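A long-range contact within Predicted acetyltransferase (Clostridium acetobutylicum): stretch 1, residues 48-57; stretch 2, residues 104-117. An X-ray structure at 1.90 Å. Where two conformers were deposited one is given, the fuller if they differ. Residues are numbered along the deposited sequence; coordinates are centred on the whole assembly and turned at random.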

# COMPACT_ATOMS: atom_id res chain seq x y z
N ASN A 48 -7.59 16.19 -2.91
CA ASN A 48 -7.49 15.89 -1.49
C ASN A 48 -6.06 15.91 -0.96
O ASN A 48 -5.83 15.56 0.20
CB ASN A 48 -8.09 14.51 -1.19
CG ASN A 48 -9.59 14.46 -1.41
OD1 ASN A 48 -10.30 15.44 -1.21
ND2 ASN A 48 -10.07 13.29 -1.82
N ASN A 49 -5.11 16.23 -1.82
CA ASN A 49 -3.69 16.28 -1.45
C ASN A 49 -3.13 14.96 -0.94
O ASN A 49 -2.17 14.95 -0.15
CB ASN A 49 -3.43 17.39 -0.41
CG ASN A 49 -2.02 18.02 -0.52
OD1 ASN A 49 -1.41 18.04 -1.59
ND2 ASN A 49 -1.53 18.56 0.59
N LEU A 50 -3.74 13.86 -1.37
CA LEU A 50 -3.23 12.52 -1.08
C LEU A 50 -2.24 12.03 -2.15
O LEU A 50 -1.74 10.91 -2.08
CB LEU A 50 -4.39 11.53 -0.94
CG LEU A 50 -5.25 11.74 0.31
CD1 LEU A 50 -6.49 10.84 0.33
CD2 LEU A 50 -4.40 11.54 1.58
N LEU A 51 -2.00 12.89 -3.14
CA LEU A 51 -1.00 12.66 -4.17
C LEU A 51 -0.28 13.98 -4.45
O LEU A 51 -0.93 15.01 -4.57
CB LEU A 51 -1.67 12.17 -5.47
CG LEU A 51 -0.68 11.82 -6.59
CD1 LEU A 51 0.02 10.47 -6.27
CD2 LEU A 51 -1.38 11.78 -7.96
N VAL A 52 1.04 13.94 -4.54
CA VAL A 52 1.83 15.08 -5.01
C VAL A 52 2.68 14.62 -6.19
O VAL A 52 3.46 13.69 -6.07
CB VAL A 52 2.76 15.64 -3.91
CG1 VAL A 52 3.69 16.72 -4.48
CG2 VAL A 52 1.94 16.20 -2.73
N GLU A 53 2.52 15.26 -7.34
CA GLU A 53 3.27 14.85 -8.52
C GLU A 53 4.11 16.01 -9.00
O GLU A 53 3.58 17.05 -9.41
CB GLU A 53 2.35 14.31 -9.62
CG GLU A 53 3.08 13.98 -10.95
CD GLU A 53 2.50 12.77 -11.69
OE1 GLU A 53 2.83 12.59 -12.88
OE2 GLU A 53 1.70 12.01 -11.09
N TRP A 54 5.42 15.85 -8.91
CA TRP A 54 6.35 16.87 -9.36
C TRP A 54 6.60 16.69 -10.85
O TRP A 54 6.62 15.56 -11.36
CB TRP A 54 7.67 16.77 -8.59
CG TRP A 54 7.66 17.49 -7.27
CD1 TRP A 54 7.32 16.98 -6.05
CD2 TRP A 54 8.02 18.86 -7.05
NE1 TRP A 54 7.45 17.96 -5.07
CE2 TRP A 54 7.88 19.12 -5.67
CE3 TRP A 54 8.46 19.89 -7.89
CZ2 TRP A 54 8.14 20.37 -5.12
CZ3 TRP A 54 8.72 21.13 -7.35
CH2 TRP A 54 8.56 21.36 -5.97
N ILE A 55 6.78 17.80 -11.55
CA ILE A 55 7.13 17.74 -12.96
C ILE A 55 8.36 18.59 -13.27
O ILE A 55 8.59 19.62 -12.65
CB ILE A 55 5.95 18.16 -13.88
CG1 ILE A 55 5.74 19.66 -13.85
CG2 ILE A 55 4.66 17.45 -13.50
CD1 ILE A 55 4.59 20.11 -14.72
N ALA A 56 9.16 18.14 -14.22
CA ALA A 56 10.30 18.90 -14.71
C ALA A 56 9.93 19.30 -16.11
O ALA A 56 9.54 18.44 -16.92
CB ALA A 56 11.55 18.04 -14.71
N GLU A 57 10.02 20.59 -16.41
CA GLU A 57 9.60 21.13 -17.70
C GLU A 57 10.74 21.89 -18.35
O GLU A 57 11.56 22.51 -17.68
CB GLU A 57 8.45 22.11 -17.53
CG GLU A 57 7.12 21.53 -17.18
CD GLU A 57 6.07 22.61 -17.06
OE1 GLU A 57 6.40 23.70 -16.53
OE2 GLU A 57 4.92 22.38 -17.50
N GLY A 104 17.19 13.18 -8.36
CA GLY A 104 16.84 14.47 -7.77
C GLY A 104 15.35 14.56 -7.46
O GLY A 104 14.95 15.20 -6.49
N MSE A 105 14.51 13.94 -8.29
CA MSE A 105 13.08 13.87 -8.00
C MSE A 105 12.83 13.12 -6.69
O MSE A 105 11.99 13.52 -5.88
CB MSE A 105 12.31 13.17 -9.12
CG MSE A 105 12.12 13.98 -10.38
SE MSE A 105 11.01 15.55 -10.03
CE MSE A 105 10.11 15.69 -11.77
N LEU A 106 13.54 12.01 -6.49
CA LEU A 106 13.42 11.25 -5.24
C LEU A 106 13.69 12.16 -4.04
O LEU A 106 13.00 12.06 -3.03
CB LEU A 106 14.36 10.03 -5.22
CG LEU A 106 13.99 8.87 -6.15
CD1 LEU A 106 15.14 7.88 -6.31
CD2 LEU A 106 12.74 8.17 -5.64
N ASP A 107 14.67 13.06 -4.14
CA ASP A 107 14.94 14.00 -3.04
C ASP A 107 13.71 14.85 -2.76
O ASP A 107 13.36 15.09 -1.60
CB ASP A 107 16.14 14.92 -3.33
CG ASP A 107 17.47 14.18 -3.37
OD1 ASP A 107 17.61 13.12 -2.72
OD2 ASP A 107 18.39 14.67 -4.05
N ARG A 108 13.06 15.34 -3.82
CA ARG A 108 11.88 16.19 -3.64
C ARG A 108 10.73 15.40 -3.02
O ARG A 108 9.98 15.94 -2.22
CB ARG A 108 11.43 16.80 -4.97
CG ARG A 108 12.45 17.73 -5.60
CD ARG A 108 11.86 18.38 -6.85
NE ARG A 108 12.80 19.29 -7.50
CZ ARG A 108 12.94 20.58 -7.20
NH1 ARG A 108 12.21 21.14 -6.24
NH2 ARG A 108 13.82 21.32 -7.85
N LEU A 109 10.59 14.13 -3.40
CA LEU A 109 9.51 13.31 -2.85
C LEU A 109 9.73 12.99 -1.39
O LEU A 109 8.80 13.00 -0.59
CB LEU A 109 9.31 12.04 -3.67
CG LEU A 109 8.89 12.28 -5.13
CD1 LEU A 109 8.81 10.96 -5.87
CD2 LEU A 109 7.57 13.02 -5.22
N VAL A 110 10.98 12.69 -1.03
CA VAL A 110 11.33 12.48 0.36
C VAL A 110 10.97 13.72 1.17
O VAL A 110 10.48 13.62 2.30
CB VAL A 110 12.83 12.15 0.50
CG1 VAL A 110 13.33 12.41 1.92
CG2 VAL A 110 13.08 10.69 0.08
N ASN A 111 11.20 14.89 0.60
CA ASN A 111 10.82 16.12 1.30
C ASN A 111 9.31 16.24 1.53
O ASN A 111 8.87 16.69 2.59
CB ASN A 111 11.38 17.35 0.60
CG ASN A 111 10.93 18.64 1.25
OD1 ASN A 111 11.30 18.94 2.38
ND2 ASN A 111 10.10 19.40 0.54
N GLU A 112 8.50 15.84 0.54
CA GLU A 112 7.04 15.86 0.71
C GLU A 112 6.65 14.99 1.89
O GLU A 112 5.74 15.32 2.66
CB GLU A 112 6.32 15.37 -0.55
CG GLU A 112 6.55 16.23 -1.79
CD GLU A 112 6.00 17.64 -1.66
OE1 GLU A 112 5.04 17.85 -0.90
OE2 GLU A 112 6.55 18.54 -2.34
N ALA A 113 7.33 13.85 2.02
CA ALA A 113 7.05 12.92 3.11
C ALA A 113 7.37 13.51 4.48
O ALA A 113 6.56 13.45 5.40
CB ALA A 113 7.83 11.62 2.89
N LYS A 114 8.55 14.09 4.61
CA LYS A 114 8.99 14.66 5.87
C LYS A 114 8.07 15.80 6.31
O LYS A 114 7.76 15.94 7.49
CB LYS A 114 10.40 15.22 5.73
CG LYS A 114 11.47 14.17 5.58
CD LYS A 114 12.84 14.85 5.60
CE LYS A 114 13.96 13.84 5.71
NZ LYS A 114 15.27 14.55 5.86
N GLU A 115 7.63 16.61 5.36
CA GLU A 115 6.76 17.75 5.69
C GLU A 115 5.40 17.29 6.23
O GLU A 115 4.65 18.06 6.83
CB GLU A 115 6.60 18.66 4.47
CG GLU A 115 7.83 19.55 4.21
CD GLU A 115 8.03 20.60 5.31
OE1 GLU A 115 7.14 21.46 5.48
OE2 GLU A 115 9.07 20.57 6.01
N ARG A 116 5.10 16.01 6.02
CA ARG A 116 3.85 15.41 6.49
C ARG A 116 4.10 14.40 7.60
O ARG A 116 3.24 13.57 7.91
CB ARG A 116 3.12 14.72 5.34
CG ARG A 116 1.85 15.43 4.87
CD ARG A 116 1.65 15.15 3.41
NE ARG A 116 2.77 15.69 2.66
CZ ARG A 116 2.70 16.68 1.78
NH1 ARG A 116 1.53 17.24 1.50
NH2 ARG A 116 3.79 17.11 1.17
N ASN A 117 5.28 14.47 8.21
CA ASN A 117 5.64 13.56 9.29
C ASN A 117 5.59 12.09 8.91
O ASN A 117 5.13 11.23 9.69
CB ASN A 117 4.79 13.84 10.54
CG ASN A 117 5.08 15.20 11.15
OD1 ASN A 117 6.18 15.73 11.00
ND2 ASN A 117 4.09 15.77 11.84

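The apolar centre of the contact is built around Trp54, which buries more surface here than any other residue. Its CA-to-CB bond points toward the helix, and Met105, present as selenomethionine, packs against the base of the Trp54 side chain, with Trp54 CB 3.8 Å from Met105 SE. Although the CA-to-CB bond of Met105 points sideways, its chain bends back to the strand, so that the terminal methyl lies against the strand backbone: Met105 CE lies 3.5 Å from Trp54 O and 3.6 Å from Ala56 N, and reaches the side chain of Ala56 with 4.0 Å between Met105 CE and Ala56 CB. Leu109, one helical turn on, extends the apolar surface; its CD2 approaches Trp54 CD1 at 4.1 Å and also lies 4.3 Å from Val52 O.

These contacts follow from the way strand 51-57 packs against helix 104-115, with their N-to-C directions nearly antiparallel, at 151°, and their axes 9.6 Å apart at closest approach. The antiparallel course sets the register: Trp54 lies opposite Met105, with CA atoms 7.5 Å apart, whereas Val52 faces Glu112 two turns later, with CA atoms 7.8 Å apart.

Further out, Arg108 covers one face of the indole. Its aliphatic portion comes closer to the ring centre and is better centred on it: Arg108 CD stands 4.0 Å from the centroid of the six-membered ring of Trp54, only 17° off the ring normal, a CH-pi contact. The guanidinium continues past the centre, with Arg108 CZ 4.7 Å from the same centroid and 28° off the normal, giving an off-centre cation-pi interaction.

At the ring edge the contact becomes polar. Trp54 NE1 donates a hydrogen bond to Glu112 OE2, 2.9 Å long with an angle of 151° at the hydrogen; the acceptor lies near the indole plane, where the N-H bond can address it. This is the sole hydrogen bond between the two stretches. The carboxylate also packs against Val52, whose CG1 is 3.8 Å from Glu112 CD.

The other carboxylate oxygen engages Arg116 in a salt bridge within the helical stretch, with 2.5 Å between Arg116 NH2 and Glu112 OE1, although the associated hydrogen bond is weak, its angle only 116°. Arg116 NE and NH2 each donate to the backbone Glu112 O, both at 3.0 Å, anchoring the guanidinium on the carbonyl of Glu112. At the outermost margin, Asn49 ND2 meets the edge of that guanidinium, 3.5 Å from Arg116 NH1; both atoms are donors, so this is proximity without a hydrogen bond.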